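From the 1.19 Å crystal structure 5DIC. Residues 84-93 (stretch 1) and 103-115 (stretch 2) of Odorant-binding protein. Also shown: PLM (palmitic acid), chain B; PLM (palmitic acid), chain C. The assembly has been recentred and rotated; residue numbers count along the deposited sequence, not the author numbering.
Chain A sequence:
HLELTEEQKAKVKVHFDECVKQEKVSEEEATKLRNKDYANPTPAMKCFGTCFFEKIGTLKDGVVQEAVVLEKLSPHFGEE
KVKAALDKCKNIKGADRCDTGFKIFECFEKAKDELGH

Stretch 1 84-93: AALDKCKNIK
Stretch 2 103-115: KIFECFEKAKDEL

The centre of the contact is a disulfide packed against an aromatic ring. Cys89 SG and Cys107 SG are 2.0 Å apart, with chi3 -79°. Cys89 is m and Cys107 is t, and both CA-to-CB bonds point toward the other stretch. Phe108 lies beside the bridge. Its CA-to-CB bond is sideways, but chi1 -86° and chi2 -84° bring the ring nearer. Cys89 CB sits over one face, 3.7 Å from Phe108 CE2. The opposite face is covered by palmitic acid chain B, with Phe108 CD2 3.7 Å from its CD. Leu86 (m, t) reaches the ring edge, with CD2 3.8 Å from Phe108 CZ. Ala85, Leu86, Cys89, Ile104, Phe108 and Ala111 are buried, and the contact covers 564 Å² summed over both sides.

Both backbones are helical, from Ala84 in stretch 1 and from Lys103 in stretch 2, each helix beginning earlier in the chain. The helix axes run at 140°, closer to antiparallel than parallel, and approach to 9.4 Å. The register pairs Ala85 with Ala111, Cys89 with Cys107 and Ile92 with Ile104, at CA separations of 5.6 to 5.9 Å. Ala85 CB and Ala111 CB meet at 3.8 Å; these short side chains suit the close backbones.

A type I turn runs from Cys89 to Ile92. Ile92 (phi/psi -68/133; m, t) points back toward stretch 2. Its CD1 lies 3.4 Å from Cys107 CB, and its CB 4.0 Å from Ile104 CG1. Ile104 is also m, t; its CG2 touches palmitic acid (chain B) CG at 3.7 Å.

The edge is polar. No direct hydrogen bond crosses between the stretches. Lys88 NZ and Glu114 OE1 form a long salt bridge of 3.9 Å, both residues being exposed. At the other end, one water donates to Lys93 O and accepts from Lys103 NZ, each at 2.8 Å. Lys93 NZ curls back to donate to Ile92 O at 2.6 Å.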

ATOM      1  N   ALA A  84      15.496   4.348   5.094  1.00 14.05           N
ATOM      2  CA  ALA A  84      15.632   3.437   6.206  1.00 15.72           C
ATOM      3  C   ALA A  84      14.445   2.471   6.248  1.00 15.19           C
ATOM      4  O   ALA A  84      14.611   1.271   6.496  1.00 16.90           O
ATOM      5  CB  ALA A  84      15.748   4.200   7.516  1.00 17.38           C
ATOM      6  N   ALA A  85      13.238   2.966   5.988  1.00 14.61           N
ATOM      7  CA  ALA A  85      12.052   2.096   5.951  1.00 14.95           C
ATOM      8  C   ALA A  85      12.140   1.095   4.801  1.00 13.21           C
ATOM      9  O   ALA A  85      11.791  -0.080   4.957  1.00 15.23           O
ATOM     10  CB  ALA A  85      10.808   2.934   5.786  1.00 15.48           C
ATOM     11  N   LEU A  86      12.646   1.539   3.656  1.00 13.30           N
ATOM     12  CA  LEU A  86      12.899   0.623   2.554  1.00 14.00           C
ATOM     13  C   LEU A  86      13.866  -0.471   2.955  1.00 14.31           C
ATOM     14  O   LEU A  86      13.632  -1.647   2.670  1.00 15.68           O
ATOM     15  CB  LEU A  86      13.431   1.374   1.323  1.00 14.04           C
ATOM     16  CG  LEU A  86      12.358   2.122   0.527  1.00 14.48           C
ATOM     17  CD1 LEU A  86      12.992   3.196  -0.318  1.00 16.93           C
ATOM     18  CD2 LEU A  86      11.561   1.174  -0.317  1.00 15.24           C
ATOM     19  N   ASP A  87      14.955  -0.102   3.633  1.00 15.59           N
ATOM     20  CA  ASP A  87      15.941  -1.096   4.002  1.00 18.22           C
ATOM     21  C   ASP A  87      15.350  -2.156   4.910  1.00 18.65           C
ATOM     22  O   ASP A  87      15.712  -3.336   4.842  1.00 23.06           O
ATOM     23  CB  ASP A  87      17.124  -0.450   4.716  1.00 20.85           C
ATOM     24  CG  ASP A  87      18.107   0.218   3.764  1.00 27.87           C
ATOM     25  OD1 ASP A  87      18.103  -0.086   2.553  1.00 33.12           O
ATOM     26  OD2 ASP A  87      18.919   1.028   4.252  1.00 35.80           O
ATOM     27  N   LYS A  88      14.453  -1.731   5.785  1.00 16.77           N
ATOM     28  CA  LYS A  88      13.831  -2.639   6.743  1.00 18.72           C
ATOM     29  C   LYS A  88      12.667  -3.459   6.210  1.00 16.24           C
ATOM     30  O   LYS A  88      12.431  -4.570   6.710  1.00 18.15           O
ATOM     31  CB  LYS A  88      13.383  -1.834   7.942  1.00 25.21           C
ATOM     32  CG  LYS A  88      14.589  -1.271   8.662  1.00 29.59           C
ATOM     33  CD  LYS A  88      14.560  -1.460  10.162  1.00 50.94           C
ATOM     34  CE  LYS A  88      13.758  -0.370  10.845  1.00 59.45           C
ATOM     35  NZ  LYS A  88      13.690  -0.616  12.312  1.00 68.19           N
ATOM     36  N   CYS A  89      11.972  -2.958   5.199  1.00 15.16           N
ATOM     37  CA  CYS A  89      10.726  -3.575   4.790  1.00 15.56           C
ATOM     38  C   CYS A  89      10.724  -4.231   3.438  1.00 15.47           C
ATOM     39  O   CYS A  89       9.826  -5.035   3.145  1.00 17.65           O
ATOM     40  CB  CYS A  89       9.625  -2.525   4.819  1.00 15.44           C
ATOM     41  SG  CYS A  89       9.306  -1.837   6.467  1.00 17.07           S
ATOM     42  N   LYS A  90      11.673  -3.907   2.589  1.00 15.86           N
ATOM     43  CA  LYS A  90      11.480  -4.230   1.194  1.00 18.42           C
ATOM     44  C   LYS A  90      11.662  -5.707   0.891  1.00 18.04           C
ATOM     45  O   LYS A  90      11.211  -6.155  -0.167  1.00 20.60           O
ATOM     46  CB  LYS A  90      12.400  -3.410   0.317  1.00 20.35           C
ATOM     47  CG  LYS A  90      13.835  -3.852   0.387  1.00 19.20           C
ATOM     48  CD  LYS A  90      14.714  -2.886  -0.354  1.00 22.41           C
ATOM     49  CE  LYS A  90      16.127  -3.429  -0.387  1.00 23.12           C
ATOM     50  NZ  LYS A  90      16.965  -2.524  -1.209  1.00 26.57           N
ATOM     51  N   ASN A  91      12.309  -6.457   1.805  1.00 17.60           N
ATOM     52  CA  ASN A  91      12.569  -7.883   1.573  1.00 21.03           C
ATOM     53  C   ASN A  91      11.596  -8.834   2.225  1.00 19.82           C
ATOM     54  O   ASN A  91      11.781 -10.041   2.172  1.00 27.75           O
ATOM     55  CB  ASN A  91      13.977  -8.251   2.037  1.00 24.08           C
ATOM     56  CG  ASN A  91      15.046  -7.505   1.271  1.00 33.28           C
ATOM     57  OD1 ASN A  91      15.014  -7.465   0.042  1.00 39.04           O
ATOM     58  ND2 ASN A  91      16.001  -6.904   1.988  1.00 56.10           N
ATOM     59  N   ILE A  92      10.542  -8.310   2.807  1.00 16.91           N
ATOM     60  CA  ILE A  92       9.567  -9.131   3.460  1.00 16.84           C
ATOM     61  C   ILE A  92       8.784  -9.988   2.475  1.00 15.80           C
ATOM     62  O   ILE A  92       8.312  -9.509   1.450  1.00 17.59           O
ATOM     63  CB  ILE A  92       8.619  -8.248   4.264  1.00 18.02           C
ATOM     64  CG1 ILE A  92       9.396  -7.805   5.508  1.00 21.78           C
ATOM     65  CG2 ILE A  92       7.359  -9.002   4.660  1.00 17.85           C
ATOM     66  CD1 ILE A  92       8.719  -6.726   6.291  1.00 25.72           C
ATOM     67  N   LYS A  93       8.657 -11.271   2.821  1.00 17.74           N
ATOM     68  CA  LYS A  93       7.828 -12.154   2.059  1.00 19.02           C
ATOM     69  C   LYS A  93       6.799 -12.852   2.922  1.00 16.77           C
ATOM     70  O   LYS A  93       7.071 -13.219   4.056  1.00 21.37           O
ATOM     71  CB  LYS A  93       8.688 -13.033   1.128  1.00 27.28           C
ATOM     72  CG  LYS A  93       9.333 -12.185  -0.000  1.00 33.04           C
ATOM     73  CD  LYS A  93       8.343 -11.164  -0.607  1.00 39.99           C
ATOM     74  CE  LYS A  93       8.881  -9.928  -1.346  1.00 26.26           C
ATOM     75  NZ  LYS A  93       9.626  -8.794  -0.628  1.00 25.69           N
ATOM     76  N   LYS A 103       2.026  -7.844   4.224  1.00 12.54           N
ATOM     77  CA  LYS A 103       3.108  -7.806   5.201  1.00 13.49           C
ATOM     78  C   LYS A 103       4.079  -6.662   4.937  1.00 13.08           C
ATOM     79  O   LYS A 103       4.589  -6.059   5.887  1.00 14.04           O
ATOM     80  CB  LYS A 103       3.817  -9.152   5.264  1.00 14.89           C
ATOM     81  CG  LYS A 103       2.995 -10.203   5.997  1.00 17.12           C
ATOM     82  CD  LYS A 103       3.746 -11.515   6.101  1.00 22.06           C
ATOM     83  CE  LYS A 103       3.174 -12.446   7.168  1.00 26.34           C
ATOM     84  NZ  LYS A 103       4.246 -13.187   7.925  1.00 32.76           N
ATOM     85  N   ILE A 104       4.356  -6.369   3.672  1.00 12.04           N
ATOM     86  CA  ILE A 104       5.210  -5.207   3.373  1.00 12.47           C
ATOM     87  C   ILE A 104       4.538  -3.916   3.837  1.00 12.41           C
ATOM     88  O   ILE A 104       5.160  -3.070   4.486  1.00 12.92           O
ATOM     89  CB  ILE A 104       5.559  -5.156   1.883  1.00 11.76           C
ATOM     90  CG1 ILE A 104       6.391  -6.367   1.468  1.00 12.68           C
ATOM     91  CG2 ILE A 104       6.325  -3.878   1.560  1.00 12.78           C
ATOM     92  CD1 ILE A 104       6.518  -6.554  -0.020  1.00 13.10           C
ATOM     93  N   PHE A 105       3.263  -3.783   3.517  1.00 12.72           N
ATOM     94  CA  PHE A 105       2.495  -2.619   3.976  1.00 14.20           C
ATOM     95  C   PHE A 105       2.540  -2.476   5.500  1.00 13.55           C
ATOM     96  O   PHE A 105       2.746  -1.385   6.031  1.00 14.74           O
ATOM     97  CB  PHE A 105       1.055  -2.738   3.469  1.00 14.42           C
ATOM     98  CG  PHE A 105       0.083  -1.806   4.124  1.00 15.89           C
ATOM     99  CD1 PHE A 105       0.058  -0.455   3.798  1.00 18.09           C
ATOM    100  CD2 PHE A 105      -0.836  -2.280   5.064  1.00 18.43           C
ATOM    101  CE1 PHE A 105      -0.851   0.404   4.403  1.00 21.64           C
ATOM    102  CE2 PHE A 105      -1.757  -1.434   5.651  1.00 23.63           C
ATOM    103  CZ  PHE A 105      -1.752  -0.092   5.328  1.00 23.64           C
ATOM    104  N   GLU A 106       2.338  -3.584   6.213  1.00 14.12           N
ATOM    105  CA  GLU A 106       2.370  -3.530   7.674  1.00 14.49           C
ATOM    106  C   GLU A 106       3.716  -3.071   8.208  1.00 13.96           C
ATOM    107  O   GLU A 106       3.784  -2.306   9.173  1.00 15.82           O
ATOM    108  CB  GLU A 106       2.023  -4.897   8.296  1.00 15.88           C
ATOM    109  CG  GLU A 106       0.561  -5.364   8.138  1.00 21.21           C
ATOM    110  CD  GLU A 106      -0.149  -5.642   9.466  1.00 36.00           C
ATOM    111  OE1 GLU A 106      -0.623  -4.667  10.089  1.00 49.04           O
ATOM    112  OE2 GLU A 106      -0.275  -6.823   9.882  1.00 34.82           O
ATOM    113  N   CYS A 107       4.777  -3.483   7.528  1.00 13.67           N
ATOM    114  CA  CYS A 107       6.117  -3.068   7.914  1.00 14.45           C
ATOM    115  C   CYS A 107       6.289  -1.557   7.710  1.00 13.77           C
ATOM    116  O   CYS A 107       6.828  -0.873   8.589  1.00 15.50           O
ATOM    117  CB  CYS A 107       7.165  -3.858   7.163  1.00 15.08           C
ATOM    118  SG  CYS A 107       8.888  -3.491   7.590  1.00 18.03           S
ATOM    119  N   PHE A 108       5.824  -1.034   6.578  1.00 13.03           N
ATOM    120  CA  PHE A 108       5.909   0.416   6.360  1.00 12.98           C
ATOM    121  C   PHE A 108       5.078   1.190   7.386  1.00 14.19           C
ATOM    122  O   PHE A 108       5.486   2.252   7.839  1.00 15.85           O
ATOM    123  CB  PHE A 108       5.506   0.789   4.939  1.00 13.84           C
ATOM    124  CG  PHE A 108       6.634   0.694   3.956  1.00 13.68           C
ATOM    125  CD1 PHE A 108       7.545   1.742   3.785  1.00 15.17           C
ATOM    126  CD2 PHE A 108       6.777  -0.424   3.169  1.00 14.56           C
ATOM    127  CE1 PHE A 108       8.567   1.650   2.872  1.00 17.27           C
ATOM    128  CE2 PHE A 108       7.800  -0.508   2.240  1.00 15.45           C
ATOM    129  CZ  PHE A 108       8.691   0.523   2.104  1.00 16.35           C
ATOM    130  N   GLU A 109       3.913   0.657   7.742  1.00 15.04           N
ATOM    131  CA  GLU A 109       3.087   1.307   8.748  1.00 17.07           C
ATOM    132  C   GLU A 109       3.799   1.321  10.093  1.00 16.33           C
ATOM    133  O   GLU A 109       3.700   2.291  10.844  1.00 17.83           O
ATOM    134  CB  GLU A 109       1.708   0.657   8.854  1.00 19.01           C
ATOM    135  CG  GLU A 109       0.756   1.003   7.716  1.00 19.95           C
ATOM    136  CD  GLU A 109       0.417   2.492   7.620  1.00 25.27           C
ATOM    137  OE1 GLU A 109       0.527   3.214   8.632  1.00 32.37           O
ATOM    138  OE2 GLU A 109       0.032   2.956   6.534  1.00 30.04           O
ATOM    139  N   LYS A 110       4.496   0.241  10.426  1.00 17.02           N
ATOM    140  CA  LYS A 110       5.275   0.191  11.656  1.00 18.63           C
ATOM    141  C   LYS A 110       6.386   1.240  11.617  1.00 17.04           C
ATOM    142  O   LYS A 110       6.606   1.942  12.600  1.00 20.46           O
ATOM    143  CB  LYS A 110       5.826  -1.216  11.880  1.00 18.20           C
ATOM    144  CG  LYS A 110       6.690  -1.363  13.100  1.00 23.20           C
ATOM    145  CD  LYS A 110       7.084  -2.825  13.296  1.00 27.25           C
ATOM    146  CE  LYS A 110       7.691  -3.101  14.664  1.00 35.01           C
ATOM    147  NZ  LYS A 110       7.389  -4.484  15.132  1.00 44.56           N
ATOM    148  N   ALA A 111       7.063   1.357  10.480  1.00 16.22           N
ATOM    149  CA  ALA A 111       8.114   2.364  10.304  1.00 18.50           C
ATOM    150  C   ALA A 111       7.548   3.774  10.497  1.00 18.07           C
ATOM    151  O   ALA A 111       8.160   4.611  11.158  1.00 20.85           O
ATOM    152  CB  ALA A 111       8.774   2.221   8.939  1.00 17.76           C
ATOM    153  N   LYS A 112       6.359   4.015   9.961  1.00 17.78           N
ATOM    154  CA  LYS A 112       5.711   5.303  10.137  1.00 19.63           C
ATOM    155  C   LYS A 112       5.420   5.564  11.608  1.00 22.55           C
ATOM    156  O   LYS A 112       5.681   6.652  12.110  1.00 25.04           O
ATOM    157  CB  LYS A 112       4.416   5.328   9.342  1.00 18.83           C
ATOM    158  CG  LYS A 112       3.776   6.697   9.287  1.00 22.57           C
ATOM    159  CD  LYS A 112       2.440   6.658   8.583  1.00 26.95           C
ATOM    160  CE  LYS A 112       1.389   6.122   9.536  1.00 33.26           C
ATOM    161  NZ  LYS A 112       0.016   6.487   9.119  1.00 39.98           N
ATOM    162  N   ASP A 113       4.892   4.563  12.301  1.00 22.09           N
ATOM    163  CA  ASP A 113       4.650   4.663  13.744  1.00 24.90           C
ATOM    164  C   ASP A 113       5.921   5.001  14.522  1.00 23.55           C
ATOM    165  O   ASP A 113       5.877   5.768  15.479  1.00 29.32           O
ATOM    166  CB  ASP A 113       4.036   3.363  14.284  1.00 26.57           C
ATOM    167  CG  ASP A 113       2.595   3.155  13.835  1.00 30.82           C
ATOM    168  OD1 ASP A 113       1.976   4.084  13.272  1.00 35.35           O
ATOM    169  OD2 ASP A 113       2.077   2.039  14.048  1.00 39.28           O
ATOM    170  N   GLU A 114       7.051   4.449  14.093  1.00 23.69           N
ATOM    171  CA  GLU A 114       8.331   4.619  14.797  1.00 26.92           C
ATOM    172  C   GLU A 114       8.947   5.999  14.617  1.00 28.27           C
ATOM    173  O   GLU A 114       9.932   6.336  15.260  1.00 30.60           O
ATOM    174  CB  GLU A 114       9.313   3.532  14.355  1.00 28.30           C
ATOM    175  CG  GLU A 114       8.931   2.175  14.930  1.00 29.33           C
ATOM    176  CD  GLU A 114       9.787   1.028  14.434  1.00 34.88           C
ATOM    177  OE1 GLU A 114      10.395   1.128  13.341  1.00 39.62           O
ATOM    178  OE2 GLU A 114       9.832   0.003  15.149  1.00 44.35           O
ATOM    179  N   LEU A 115       8.369   6.795  13.725  1.00 24.98           N
ATOM    180  CA  LEU A 115       8.740   8.189  13.614  1.00 25.82           C
ATOM    181  C   LEU A 115       8.358   8.977  14.853  1.00 29.62           C
ATOM    182  O   LEU A 115       8.974  10.008  15.085  1.00 30.47           O
ATOM    183  CB  LEU A 115       8.100   8.807  12.355  1.00 23.99           C
ATOM    184  CG  LEU A 115       8.497   8.198  11.011  1.00 23.85           C
ATOM    185  CD1 LEU A 115       7.643   8.792   9.899  1.00 24.28           C
ATOM    186  CD2 LEU A 115       9.980   8.400  10.745  1.00 25.80           C
TER
HETATM  187  C1  PLM B 201      -1.186   7.687  -6.466  1.00 22.05           C
HETATM  188  O1  PLM B 201       0.053   7.753  -6.247  1.00 27.33           O
HETATM  189  O2  PLM B 201      -1.647   7.178  -7.503  1.00 22.93           O
HETATM  190  C2  PLM B 201      -2.205   8.164  -5.462  1.00 23.19           C
HETATM  191  C3  PLM B 201      -1.592   8.540  -4.121  1.00 26.37           C
HETATM  192  C4  PLM B 201      -1.154   7.316  -3.344  1.00 29.05           C
HETATM  193  C5  PLM B 201      -0.902   7.719  -1.903  1.00 39.22           C
HETATM  194  C6  PLM B 201      -0.159   6.636  -1.155  1.00 37.17           C
HETATM  195  C7  PLM B 201       1.302   6.637  -1.543  1.00 29.01           C
HETATM  196  C8  PLM B 201       1.984   5.690  -0.589  1.00 27.89           C
HETATM  197  C9  PLM B 201       3.231   5.185  -1.272  1.00 25.13           C
HETATM  198  CA  PLM B 201       4.214   4.480  -0.350  1.00 34.89           C
HETATM  199  CB  PLM B 201       4.371   2.990  -0.576  1.00 28.87           C
HETATM  200  CC  PLM B 201       4.934   2.281   0.651  1.00 25.58           C
HETATM  201  CD  PLM B 201       4.129   1.026   0.983  1.00 21.84           C
HETATM  202  CE  PLM B 201       4.231  -0.074  -0.091  1.00 20.15           C
HETATM  203  CF  PLM B 201       3.514  -1.360   0.362  1.00 19.44           C
HETATM  204  CG  PLM B 201       3.622  -2.534  -0.600  1.00 20.86           C
HETATM  205  C1  PLM C 202      -7.233   8.401   0.784  1.00 40.43           C
HETATM  206  O1  PLM C 202      -7.021   9.444   0.117  1.00 55.46           O
HETATM  207  O2  PLM C 202      -8.370   7.874   0.875  1.00 48.85           O
HETATM  208  C2  PLM C 202      -6.086   7.754   1.529  1.00 35.86           C
HETATM  209  C3  PLM C 202      -5.239   6.885   0.593  1.00 31.27           C
HETATM  210  C4  PLM C 202      -4.206   6.070   1.374  1.00 33.02           C
HETATM  211  C5  PLM C 202      -3.092   5.531   0.483  1.00 35.63           C
HETATM  212  C6  PLM C 202      -2.135   4.586   1.220  1.00 35.72           C
HETATM  213  C7  PLM C 202      -1.203   5.326   2.178  1.00 36.93           C
HETATM  214  C8  PLM C 202      -0.031   4.459   2.639  1.00 37.91           C
HETATM  215  C9  PLM C 202       1.113   5.338   3.131  1.00 37.66           C
HETATM  216  CA  PLM C 202       2.216   4.554   3.834  1.00 35.04           C
HETATM  217  CB  PLM C 202       3.096   5.517   4.625  1.00 32.84           C
HETATM  218  CC  PLM C 202       4.420   4.898   5.067  1.00 32.56           C
HETATM  219  CD  PLM C 202       5.360   6.000   5.542  1.00 26.64           C
HETATM  220  CE  PLM C 202       6.771   5.561   5.921  1.00 30.07           C
HETATM  221  CF  PLM C 202       7.647   6.784   6.200  1.00 31.16           C
HETATM  222  CG  PLM C 202       9.065   6.477   6.651  1.00 27.48           C
HETATM  223  O   HOH W   1       6.098 -14.484   6.300  1.00 17.72           O